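Local coordinates for protein mannitol dehydrogenase (Helicobacter pylori, PDB 3TWO) that probably catalyses the NADP(H)-dependent interconversion of cinnamyl alcohols and aldehydes, as a zinc-containing member of the medium-chain alcohol dehydrogenase family, at residues Asn93-Lys96 with Ala97-Pro100; Gln300-Val303 with Asp304-Lys308; Asp45-Ala49 with Tyr50-Lys54. One frame throughout, in Å; residues are numbered along the deposited sequence.

Interaction 1: residues Asn93-Lys96 with Ala97-Pro100; sequences NSCK and ACKP. With ZN (zinc ion), chain H.
Cys95 SG is held by two groups: the zinc ion, 2.4 Å away, and the backbone N-H of Ala97, whose N lies 3.1 Å from SG in a fairly straight bond (158° at the hydrogen). Such an N-H...S bond would be expected to draw off part of the negative charge of a zinc-bound thiolate. Three residues on, Cys98 SG reaches the same ion at 2.2 Å. Both sulfurs are rotated to lie between their backbone N and carbonyl carbon (chi1 82° in Cys95, 73° in Cys98), which turns them onto one metal. This is the CxxC half of a four-cysteine zinc site completed by Cys101 and Cys109, the structural zinc lobe familiar from medium-chain alcohol dehydrogenases. Cys98 also serves as N-cap of helix 99-102: its sulfur both binds the metal and caps a backbone N in the first turn. Between the two cysteines, Lys96 sends its side chain back along the chain, bent at its last torsion, and NZ bonds Asn93 OD1 at 2.8 Å, in the carbonyl plane, and Ser94 O at 3.1 Å, almost straight off the end of that carbonyl. Beyond the turn, Lys99 NZ forms a salt bridge with Glu234 of the second subunit.

Interaction 2: residues Gln300-Val303 with Asp304-Lys308; sequences QEMV and DFSIK
Gln300 and Asp304, one helical turn apart, meet through Gln300 NE2 and Asp304 OD1 at 2.8 Å. The donor comes to the syn side of the oxygen but 35° out of the carboxylate plane, while OD1 lies almost in the plane of the amide. A bend at chi2 (67°) curls the glutamine chain back to bring NE2 there. Two residues along, Met302 O takes two donors from Ser306, a turn ahead of it: the amide N at 2.8 Å and the hydroxyl OG at 2.7 Å, the latter from above the carbonyl plane. Val303 and Ile307 run side by side, CG1 against CD1 at 3.7 Å.

Outside this first shell, further partners hold some of these groups. Ser145 N bonds Gln300 OE1, holding the far side of the amide. Met302 packs on Leu158 and Tyr166 of helix 158-171. Helix 296-308 is pinned by i to i+4 pairs within itself, and its buried face packs on helices 158-171 and 187-198 and strand 144-145. With its amide bonded at both ends, Gln300 has its flip state settled, and Ser306 OG gives its proton to Met302 O, which leaves it probably the acceptor in the bond with Tyr195 OH.

Interaction 3: residues Asp45-Ala49 with Tyr50-Lys54; sequences DIHSA and YSEWK. With NDP (NADPH dihydro-nicotinamide-adenine-dinucleotide phosphate), chain F.
The His47 ring has Trp53 NE1 over one face, 3.5 Å above the plane and toward the rim, and at its edge it meets Glu52 OE1 and the NADPH ribose hydroxyl O3D. Trp53 carries His47 CB on one face, a CH-pi contact 3.7 Å from the centre of the five-membered ring, and NADPH O2D at its edge. The two rings are near parallel, 30° between planes, but slid apart and barely overlap. His47 CG lies opposite the carbonyl carbon (chi1 -67°), which swings the ring between Glu52 and the ribose. There ND1 donates to Glu52 OE1 at 2.8 Å, and NE2 shares a hydrogen bond with O3D at 2.7 Å. The carboxylate would steady the ring rotation that presents NE2 to the ribose hydroxyl. A Schellman motif puts Glu52 there, since Ser51, with positive phi, ends the helix: Glu52 N bonds His47 O at 2.8 Å, and Ser51 N bonds Ser48 O. Trp53 NE1 bonds Leu266 O, and Phe278 of the second subunit meets the indole edge-to-face. The turn ends helix 43-49, which follows strand 31-40, and opens the loop leading to strand 65-73, with Ile46 and Ala49 resting on Tyr327 of helix 323-331.

Read from the N terminus, the three contacts follow in series, neither nesting nor crossing, and each is closed within a single unbroken run of chain. Interaction 3 comes first, at the C-terminal end of helix 43-49; it faces helix 323-331 and, through Trp53, the second subunit. Interaction 1 follows, tightening the loop between strand 91-93 and helix 99-102 round a zinc ion, and reaches that subunit through Lys99; both fall in the GroES-like range, their centres about 26 Å apart. Interaction 2, far later along the chain in the zinc-binding dehydrogenase range, joins helix 296-308 to helices 158-171 and 187-198. It sits across the chain's centre from interaction 3, about 29 Å between centres.

Interaction 1: residues Asn93-Lys96 with Ala97-Pro100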
loop_
_atom_site.group_PDB
_atom_site.type_symbol
_atom_site.label_atom_id
_atom_site.label_comp_id
_atom_site.label_asym_id
_atom_site.label_seq_id
_atom_site.Cartn_x
_atom_site.Cartn_y
_atom_site.Cartn_z
ATOM N N ASN B 93 7.493 -0.478 27.938
ATOM C CA ASN B 93 6.311 -1.088 28.595
ATOM C C ASN B 93 5.134 -1.155 27.627
ATOM O O ASN B 93 5.177 -0.448 26.602
ATOM C CB ASN B 93 5.896 -0.288 29.831
ATOM C CG ASN B 93 5.494 -1.203 30.990
ATOM O OD1 ASN B 93 5.126 -2.347 30.765
ATOM N ND2 ASN B 93 5.676 -0.733 32.236
ATOM N N SER B 94 4.140 -2.028 27.923
ATOM C CA SER B 94 2.883 -2.147 27.177
ATOM C C SER B 94 1.870 -2.881 28.050
ATOM O O SER B 94 2.210 -3.256 29.156
ATOM C CB SER B 94 3.070 -2.865 25.819
ATOM O OG SER B 94 3.480 -4.225 25.978
ATOM N N CYS B 95 0.653 -3.130 27.555
ATOM C CA CYS B 95 -0.440 -3.513 28.487
ATOM C C CYS B 95 -0.346 -5.018 28.787
ATOM O O CYS B 95 -0.776 -5.463 29.839
ATOM C CB CYS B 95 -1.857 -3.157 27.966
ATOM S SG CYS B 95 -2.511 -4.395 26.782
ATOM N N LYS B 96 0.261 -5.761 27.860
ATOM C CA LYS B 96 0.532 -7.195 28.053
ATOM C C LYS B 96 -0.789 -7.978 28.040
ATOM O O LYS B 96 -0.823 -9.135 28.416
ATOM C CB LYS B 96 1.314 -7.501 29.362
ATOM C CG LYS B 96 2.543 -6.606 29.697
ATOM C CD LYS B 96 3.062 -6.942 31.125
ATOM C CE LYS B 96 4.102 -5.946 31.675
ATOM N NZ LYS B 96 3.573 -4.506 31.599
ATOM N N ALA B 97 -1.876 -7.355 27.618
ATOM C CA ALA B 97 -3.152 -8.050 27.620
ATOM C C ALA B 97 -3.917 -7.958 26.308
ATOM O O ALA B 97 -4.956 -8.570 26.193
ATOM C CB ALA B 97 -4.026 -7.601 28.811
ATOM N N CYS B 98 -3.381 -7.286 25.301
ATOM C CA CYS B 98 -4.076 -7.100 24.037
ATOM C C CYS B 98 -3.513 -7.976 22.882
ATOM O O CYS B 98 -2.533 -8.733 23.034
ATOM C CB CYS B 98 -4.031 -5.612 23.641
ATOM S SG CYS B 98 -2.296 -5.117 23.076
ATOM N N LYS B 99 -4.157 -7.878 21.730
ATOM C CA LYS B 99 -3.799 -8.739 20.637
ATOM C C LYS B 99 -2.392 -8.420 20.207
ATOM O O LYS B 99 -1.613 -9.318 20.113
ATOM C CB LYS B 99 -4.749 -8.608 19.442
ATOM C CG LYS B 99 -4.602 -9.781 18.460
ATOM C CD LYS B 99 -5.952 -10.230 17.906
ATOM C CE LYS B 99 -6.539 -9.238 16.855
ATOM N NZ LYS B 99 -5.566 -9.090 15.724
ATOM N N PRO B 100 -2.068 -7.139 19.968
ATOM C CA PRO B 100 -0.668 -6.932 19.582
ATOM C C PRO B 100 0.357 -7.416 20.646
ATOM O O PRO B 100 1.389 -7.972 20.247
ATOM C CB PRO B 100 -0.583 -5.424 19.348
ATOM C CG PRO B 100 -1.942 -5.019 18.976
ATOM C CD PRO B 100 -2.912 -5.978 19.612
HETATM ZN ZN ZN H . -1.171 -4.278 24.829
#

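Interaction 2: residues Gln300-Val303 with Asp304-Lys308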
loop_
_atom_site.group_PDB
_atom_site.type_symbol
_atom_site.label_atom_id
_atom_site.label_comp_id
_atom_site.label_asym_id
_atom_site.label_seq_id
_atom_site.Cartn_x
_atom_site.Cartn_y
_atom_site.Cartn_z
ATOM N N GLN B 300 15.100 -9.353 20.024
ATOM C CA GLN B 300 16.060 -10.327 20.551
ATOM C C GLN B 300 16.611 -11.209 19.412
ATOM O O GLN B 300 17.828 -11.416 19.319
ATOM C CB GLN B 300 15.448 -11.213 21.644
ATOM C CG GLN B 300 16.481 -12.156 22.321
ATOM C CD GLN B 300 17.503 -11.370 23.127
ATOM O OE1 GLN B 300 17.120 -10.668 24.065
ATOM N NE2 GLN B 300 18.829 -11.414 22.717
ATOM N N GLU B 301 15.734 -11.730 18.564
ATOM C CA GLU B 301 16.197 -12.537 17.462
ATOM C C GLU B 301 17.201 -11.741 16.607
ATOM O O GLU B 301 18.237 -12.256 16.192
ATOM C CB GLU B 301 14.989 -12.935 16.603
ATOM C CG GLU B 301 15.356 -13.686 15.302
ATOM C CD GLU B 301 14.155 -13.741 14.315
ATOM O OE1 GLU B 301 14.344 -13.423 13.111
ATOM O OE2 GLU B 301 13.030 -14.056 14.770
ATOM N N MET B 302 16.897 -10.483 16.354
ATOM C CA MET B 302 17.753 -9.638 15.462
ATOM C C MET B 302 19.123 -9.359 16.105
ATOM O O MET B 302 20.195 -9.493 15.458
ATOM C CB MET B 302 17.016 -8.329 15.066
ATOM C CG MET B 302 17.855 -7.214 14.382
ATOM S SD MET B 302 18.846 -6.268 15.599
ATOM C CE MET B 302 20.171 -5.713 14.655
ATOM N N VAL B 303 19.114 -8.990 17.374
ATOM C CA VAL B 303 20.404 -8.783 18.051
ATOM C C VAL B 303 21.246 -10.054 18.050
ATOM O O VAL B 303 22.446 -10.007 17.752
ATOM C CB VAL B 303 20.222 -8.181 19.505
ATOM C CG1 VAL B 303 21.547 -8.267 20.331
ATOM C CG2 VAL B 303 19.705 -6.691 19.392
ATOM N N ASP B 304 20.612 -11.200 18.333
ATOM C CA ASP B 304 21.344 -12.487 18.342
ATOM C C ASP B 304 21.972 -12.746 16.968
ATOM O O ASP B 304 23.136 -13.189 16.886
ATOM C CB ASP B 304 20.406 -13.680 18.709
ATOM C CG ASP B 304 19.913 -13.626 20.166
ATOM O OD1 ASP B 304 20.450 -12.858 20.999
ATOM O OD2 ASP B 304 18.942 -14.317 20.475
ATOM N N PHE B 305 21.178 -12.506 15.901
ATOM C CA PHE B 305 21.597 -12.757 14.537
ATOM C C PHE B 305 22.803 -11.859 14.223
ATOM O O PHE B 305 23.800 -12.315 13.672
ATOM C CB PHE B 305 20.425 -12.402 13.578
ATOM C CG PHE B 305 20.755 -12.548 12.107
ATOM C CD1 PHE B 305 20.795 -13.799 11.496
ATOM C CD2 PHE B 305 20.972 -11.427 11.311
ATOM C CE1 PHE B 305 21.082 -13.938 10.092
ATOM C CE2 PHE B 305 21.229 -11.546 9.916
ATOM C CZ PHE B 305 21.294 -12.809 9.318
ATOM N N SER B 306 22.687 -10.583 14.609
ATOM C CA SER B 306 23.631 -9.565 14.209
ATOM C C SER B 306 24.945 -9.840 14.905
ATOM O O SER B 306 26.011 -9.689 14.318
ATOM C CB SER B 306 23.080 -8.178 14.549
ATOM O OG SER B 306 21.834 -8.001 13.891
ATOM N N ILE B 307 24.883 -10.307 16.134
ATOM C CA ILE B 307 26.124 -10.543 16.841
ATOM C C ILE B 307 26.768 -11.805 16.282
ATOM O O ILE B 307 27.993 -11.852 16.072
ATOM C CB ILE B 307 25.905 -10.685 18.341
ATOM C CG1 ILE B 307 25.719 -9.300 18.950
ATOM C CG2 ILE B 307 27.080 -11.544 19.022
ATOM C CD1 ILE B 307 25.104 -9.344 20.427
ATOM N N LYS B 308 25.951 -12.823 16.046
ATOM C CA LYS B 308 26.449 -14.055 15.445
ATOM C C LYS B 308 27.186 -13.845 14.104
ATOM O O LYS B 308 28.264 -14.405 13.885
ATOM C CB LYS B 308 25.297 -15.050 15.215
ATOM C CG LYS B 308 25.839 -16.403 14.732
ATOM C CD LYS B 308 24.758 -17.213 14.120
ATOM C CE LYS B 308 25.144 -18.685 14.073
ATOM N NZ LYS B 308 23.958 -19.415 13.489
#

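Interaction 3: residues Asp45-Ala49 with Tyr50-Lys54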
loop_
_atom_site.group_PDB
_atom_site.type_symbol
_atom_site.label_atom_id
_atom_site.label_comp_id
_atom_site.label_asym_id
_atom_site.label_seq_id
_atom_site.Cartn_x
_atom_site.Cartn_y
_atom_site.Cartn_z
ATOM N N ASP B 45 14.943 10.850 16.943
ATOM C CA ASP B 45 15.261 11.719 18.080
ATOM C C ASP B 45 15.056 13.216 17.692
ATOM O O ASP B 45 14.547 14.050 18.473
ATOM C CB ASP B 45 16.701 11.496 18.550
ATOM C CG ASP B 45 16.946 10.069 19.094
ATOM O OD1 ASP B 45 16.017 9.266 19.337
ATOM O OD2 ASP B 45 18.116 9.739 19.307
ATOM N N ILE B 46 15.499 13.530 16.480
ATOM C CA ILE B 46 15.506 14.889 15.986
ATOM C C ILE B 46 14.073 15.313 15.622
ATOM O O ILE B 46 13.661 16.439 15.984
ATOM C CB ILE B 46 16.352 14.997 14.697
ATOM C CG1 ILE B 46 17.786 14.537 14.952
ATOM C CG2 ILE B 46 16.314 16.449 14.169
ATOM C CD1 ILE B 46 18.628 14.414 13.653
ATOM N N HIS B 47 13.350 14.442 14.890
ATOM C CA HIS B 47 11.949 14.689 14.550
ATOM C C HIS B 47 11.160 14.977 15.861
ATOM O O HIS B 47 10.324 15.929 15.902
ATOM C CB HIS B 47 11.307 13.477 13.857
ATOM C CG HIS B 47 11.850 13.148 12.480
ATOM N ND1 HIS B 47 11.914 14.071 11.451
ATOM C CD2 HIS B 47 12.284 11.967 11.942
ATOM C CE1 HIS B 47 12.397 13.494 10.350
ATOM N NE2 HIS B 47 12.579 12.208 10.610
ATOM N N SER B 48 11.451 14.218 16.935
ATOM C CA SER B 48 10.677 14.415 18.174
ATOM C C SER B 48 11.125 15.681 18.858
ATOM O O SER B 48 10.269 16.541 19.208
ATOM C CB SER B 48 10.773 13.244 19.160
ATOM O OG SER B 48 10.629 12.005 18.484
ATOM N N ALA B 49 12.443 15.832 18.994
ATOM C CA ALA B 49 13.035 17.020 19.667
ATOM C C ALA B 49 12.519 18.318 19.078
ATOM O O ALA B 49 12.300 19.320 19.813
ATOM C CB ALA B 49 14.559 16.994 19.595
ATOM N N TYR B 50 12.303 18.310 17.750
ATOM C CA TYR B 50 11.913 19.513 17.093
ATOM C C TYR B 50 10.435 19.594 16.843
ATOM O O TYR B 50 10.016 20.468 16.146
ATOM C CB TYR B 50 12.675 19.615 15.777
ATOM C CG TYR B 50 14.148 19.861 15.987
ATOM C CD1 TYR B 50 15.054 19.768 14.922
ATOM C CD2 TYR B 50 14.641 20.201 17.273
ATOM C CE1 TYR B 50 16.440 19.993 15.128
ATOM C CE2 TYR B 50 16.033 20.456 17.489
ATOM C CZ TYR B 50 16.901 20.340 16.426
ATOM O OH TYR B 50 18.223 20.588 16.655
ATOM N N SER B 51 9.645 18.651 17.361
ATOM C CA SER B 51 8.196 18.710 17.107
ATOM C C SER B 51 7.828 18.653 15.611
ATOM O O SER B 51 6.972 19.394 15.156
ATOM C CB SER B 51 7.585 19.982 17.767
ATOM O OG SER B 51 7.754 19.857 19.193
ATOM N N GLU B 52 8.454 17.758 14.859
ATOM C CA GLU B 52 8.237 17.718 13.399
ATOM C C GLU B 52 7.055 16.850 13.061
ATOM O O GLU B 52 6.526 16.907 11.943
ATOM C CB GLU B 52 9.528 17.252 12.666
ATOM C CG GLU B 52 10.556 18.414 12.641
ATOM C CD GLU B 52 11.951 18.058 12.056
ATOM O OE1 GLU B 52 12.265 16.879 11.750
ATOM O OE2 GLU B 52 12.758 18.997 11.923
ATOM N N TRP B 53 6.668 16.007 14.016
ATOM C CA TRP B 53 5.561 15.066 13.827
ATOM C C TRP B 53 4.302 15.534 14.542
ATOM O O TRP B 53 3.211 15.304 14.084
ATOM C CB TRP B 53 5.914 13.732 14.414
ATOM C CG TRP B 53 7.009 12.985 13.708
ATOM C CD1 TRP B 53 7.425 13.128 12.398
ATOM C CD2 TRP B 53 7.793 11.946 14.281
ATOM N NE1 TRP B 53 8.465 12.215 12.122
ATOM C CE2 TRP B 53 8.695 11.468 13.257
ATOM C CE3 TRP B 53 7.835 11.358 15.551
ATOM C CZ2 TRP B 53 9.635 10.437 13.493
ATOM C CZ3 TRP B 53 8.782 10.291 15.779
ATOM C CH2 TRP B 53 9.652 9.851 14.733
ATOM N N LYS B 54 4.513 16.114 15.719
ATOM C CA LYS B 54 3.492 16.570 16.612
ATOM C C LYS B 54 4.181 17.491 17.662
ATOM O O LYS B 54 5.397 17.624 17.696
ATOM C CB LYS B 54 2.844 15.363 17.325
ATOM C CG LYS B 54 3.840 14.585 18.201
ATOM C CD LYS B 54 3.175 13.406 18.913
ATOM C CE LYS B 54 4.199 12.737 19.774
ATOM N NZ LYS B 54 4.230 11.288 19.447
HETATM P PA NDP F . 19.533 9.505 9.231
HETATM O O1A NDP F . 19.578 10.894 8.748
HETATM O O2A NDP F . 20.769 8.547 9.417
HETATM O O5B NDP F . 19.526 8.961 7.693
HETATM C C5B NDP F . 18.614 9.553 6.622
HETATM C C4B NDP F . 19.290 9.346 5.272
HETATM O O4B NDP F . 18.448 9.621 4.076
HETATM C C3B NDP F . 20.529 10.266 5.191
HETATM O O3B NDP F . 21.656 9.450 4.694
HETATM C C2B NDP F . 20.095 11.322 4.138
HETATM O O2B NDP F . 21.296 11.733 3.458
HETATM C C1B NDP F . 19.251 10.474 3.156
HETATM N N9A NDP F . 18.174 11.242 2.489
HETATM C C8A NDP F . 17.516 12.295 3.024
HETATM N N7A NDP F . 16.598 12.660 2.144
HETATM C C5A NDP F . 16.670 11.863 1.082
HETATM C C6A NDP F . 15.967 11.791 -0.107
HETATM N N6A NDP F . 14.947 12.656 -0.438
HETATM N N1A NDP F . 16.339 10.843 -0.959
HETATM C C2A NDP F . 17.293 9.971 -0.710
HETATM N N3A NDP F . 17.966 10.006 0.415
HETATM C C4A NDP F . 17.670 10.961 1.313
HETATM O O3 NDP F . 18.113 8.860 9.473
HETATM P PN NDP F . 17.822 7.532 10.169
HETATM O O1N NDP F . 18.300 6.373 9.382
HETATM O O2N NDP F . 18.125 7.491 11.690
HETATM O O5D NDP F . 16.248 7.547 10.136
HETATM C C5D NDP F . 15.580 7.808 8.809
HETATM C C4D NDP F . 14.020 8.020 9.008
HETATM O O4D NDP F . 13.604 6.761 9.571
HETATM C C3D NDP F . 13.604 9.129 10.013
HETATM O O3D NDP F . 12.425 9.800 9.488
HETATM C C2D NDP F . 13.329 8.298 11.288
HETATM O O2D NDP F . 12.386 8.930 12.081
HETATM C C1D NDP F . 12.684 7.039 10.660
HETATM N N1N NDP F . 12.598 5.858 11.583
HETATM C C2N NDP F . 11.416 5.085 11.559
HETATM C C3N NDP F . 11.279 3.982 12.387
HETATM C C7N NDP F . 10.024 3.121 12.268
HETATM O O7N NDP F . 9.340 3.135 11.232
HETATM N N7N NDP F . 9.893 2.200 13.217
HETATM C C4N NDP F . 12.319 3.658 13.290
HETATM C C5N NDP F . 13.534 4.404 13.299
HETATM C C6N NDP F . 13.677 5.498 12.472
HETATM P P2B NDP F . 21.606 13.220 3.084
HETATM O O1X NDP F . 23.135 13.451 3.630
HETATM O O2X NDP F . 21.362 13.438 1.655
HETATM O O3X NDP F . 20.683 14.142 3.993
#